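Local coordinates for protein acetylxylan esterase A (Aspergillus awamori, PDB 5X6S) that removes acetyl side groups from the backbone of acetylated xylans, as a secreted serine esterase of the alpha/beta-hydrolase fold, at residues I37-G42 and Y48-Y53. Residues are numbered along the deposited sequence; the frame is centred on the assembly and turned at random.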
loop_
_atom_site.group_PDB
_atom_site.type_symbol
_atom_site.label_atom_id
_atom_site.label_comp_id
_atom_site.label_asym_id
_atom_site.label_seq_id
_atom_site.Cartn_x
_atom_site.Cartn_y
_atom_site.Cartn_z
ATOM N N ILE A 37 19.211 5.117 -0.922
ATOM C CA ILE A 37 19.732 5.345 0.418
ATOM C C ILE A 37 21.248 5.130 0.498
ATOM O O ILE A 37 21.748 4.030 0.172
ATOM C CB ILE A 37 19.034 4.453 1.458
ATOM C CG1 ILE A 37 17.496 4.528 1.308
ATOM C CG2 ILE A 37 19.528 4.801 2.866
ATOM C CD1 ILE A 37 16.700 3.601 2.254
ATOM N N HIS A 38 21.963 6.190 0.897
ATOM C CA HIS A 38 23.384 6.271 0.759
ATOM C C HIS A 38 24.150 5.411 1.809
ATOM O O HIS A 38 23.571 4.967 2.803
ATOM C CB HIS A 38 23.819 7.730 0.864
ATOM C CG HIS A 38 23.720 8.302 2.239
ATOM N ND1 HIS A 38 24.638 8.031 3.240
ATOM C CD2 HIS A 38 22.822 9.156 2.776
ATOM C CE1 HIS A 38 24.313 8.687 4.334
ATOM N NE2 HIS A 38 23.208 9.386 4.086
ATOM N N TYR A 39 25.443 5.204 1.538
ATOM C CA TYR A 39 26.404 4.424 2.376
ATOM C C TYR A 39 27.056 5.284 3.479
ATOM O O TYR A 39 26.944 6.507 3.485
ATOM C CB TYR A 39 27.469 3.801 1.440
ATOM C CG TYR A 39 27.916 4.757 0.354
ATOM C CD1 TYR A 39 28.701 5.882 0.665
ATOM C CD2 TYR A 39 27.463 4.616 -0.948
ATOM C CE1 TYR A 39 29.082 6.799 -0.323
ATOM C CE2 TYR A 39 27.821 5.512 -1.947
ATOM C CZ TYR A 39 28.629 6.619 -1.629
ATOM O OH TYR A 39 28.974 7.501 -2.601
ATOM N N CYS A 40 27.745 4.668 4.444
ATOM C CA CYS A 40 28.494 5.458 5.460
ATOM C C CYS A 40 29.444 6.406 4.801
ATOM O O CYS A 40 29.924 6.118 3.712
ATOM C CB CYS A 40 29.319 4.570 6.395
ATOM S SG CYS A 40 28.395 3.417 7.446
ATOM N N THR A 41 29.699 7.525 5.478
ATOM C CA THR A 41 30.520 8.664 5.013
ATOM C C THR A 41 29.847 9.492 3.903
ATOM O O THR A 41 30.402 10.513 3.498
ATOM C CB THR A 41 31.965 8.290 4.574
ATOM O OG1 THR A 41 31.940 7.620 3.297
ATOM C CG2 THR A 41 32.648 7.382 5.621
ATOM N N GLY A 42 28.679 9.037 3.429
ATOM C CA GLY A 42 27.967 9.683 2.344
ATOM C C GLY A 42 26.855 10.588 2.846
ATOM O O GLY A 42 26.672 10.817 4.054
ATOM N N TYR A 48 22.946 10.782 -4.842
ATOM C CA TYR A 48 22.435 11.389 -6.094
ATOM C C TYR A 48 23.550 11.515 -7.145
ATOM O O TYR A 48 23.365 11.117 -8.327
ATOM C CB TYR A 48 21.800 12.752 -5.781
ATOM C CG TYR A 48 21.674 13.653 -6.982
ATOM C CD1 TYR A 48 20.695 13.423 -7.949
ATOM C CD2 TYR A 48 22.559 14.717 -7.186
ATOM C CE1 TYR A 48 20.543 14.265 -9.057
ATOM C CE2 TYR A 48 22.436 15.540 -8.296
ATOM C CZ TYR A 48 21.430 15.330 -9.217
ATOM O OH TYR A 48 21.316 16.131 -10.311
ATOM N N GLY A 49 24.714 12.032 -6.704
ATOM C CA GLY A 49 25.892 12.175 -7.596
ATOM C C GLY A 49 26.580 10.877 -8.011
ATOM O O GLY A 49 27.295 10.857 -8.988
ATOM N N ASP A 50 26.332 9.800 -7.270
ATOM C CA ASP A 50 27.014 8.506 -7.387
ATOM C C ASP A 50 26.040 7.347 -7.623
ATOM O O ASP A 50 26.223 6.260 -7.054
ATOM C CB ASP A 50 27.739 8.202 -6.047
ATOM C CG ASP A 50 28.785 7.074 -6.170
ATOM O OD1 ASP A 50 29.221 6.758 -7.302
ATOM O OD2 ASP A 50 29.153 6.506 -5.106
ATOM N N SER A 51 24.959 7.560 -8.381
ATOM C CA SER A 51 24.048 6.476 -8.680
ATOM C C SER A 51 23.397 6.864 -9.979
ATOM O O SER A 51 23.416 8.033 -10.326
ATOM C CB SER A 51 23.001 6.311 -7.580
ATOM O OG SER A 51 22.228 7.489 -7.371
ATOM N N PRO A 52 22.798 5.885 -10.670
ATOM C CA PRO A 52 22.190 6.188 -11.959
ATOM C C PRO A 52 20.747 6.653 -11.884
ATOM O O PRO A 52 20.157 6.867 -12.940
ATOM C CB PRO A 52 22.260 4.827 -12.688
ATOM C CG PRO A 52 22.109 3.808 -11.579
ATOM C CD PRO A 52 22.885 4.422 -10.415
ATOM N N TYR A 53 20.150 6.788 -10.694
ATOM C CA TYR A 53 18.682 6.944 -10.597
ATOM C C TYR A 53 18.130 8.232 -11.175
ATOM O O TYR A 53 17.037 8.235 -11.763
ATOM C CB TYR A 53 18.171 6.736 -9.134
ATOM C CG TYR A 53 18.574 5.397 -8.597
ATOM C CD1 TYR A 53 18.167 4.247 -9.231
ATOM C CD2 TYR A 53 19.510 5.282 -7.552
ATOM C CE1 TYR A 53 18.595 2.977 -8.800
ATOM C CE2 TYR A 53 19.952 4.044 -7.135
ATOM C CZ TYR A 53 19.485 2.902 -7.757
ATOM O OH TYR A 53 19.935 1.695 -7.371
#
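Tyr39 and Asp50 meet through a single hydrogen bond, in which the phenol OH of Tyr39 gives its proton to OD2 of Asp50 at 2.7 Å. The carboxylate oxygen lies at the edge of the ring, near its plane, and is met on its anti side. The side chains cross at about a right angle, and with ring and carboxylate planes 77° apart they do not stack. With Tyr39 CG lying between its backbone N and carbonyl carbon (chi1 41°), the ring reaches out from the loop after strand 33-37 toward Asp50, at the C-terminal side of helix 44-49. A tyrosine suits this place because its rigid ring carries a donor far from the backbone; a short carboxylate, at the exposed surface, supplies the acceptor.

Tyr39 opens a type II beta turn to Gly42, closed by Gly42 N bonding to Tyr39 O at 3.1 Å. On the opposite face of its plane, the same O accepts from His38 ND1 at 2.8 Å. The disulfide of Cys40 with Cys75 links this loop covalently to a second part of the chain.

Tyr39 also lies about 4 Å, side chain to side chain, from Ser119, the probable nucleophile. The bond to Asp50 would limit the freedom of the phenol OH beside it, and the negative charge would be expected to polarise the O-H.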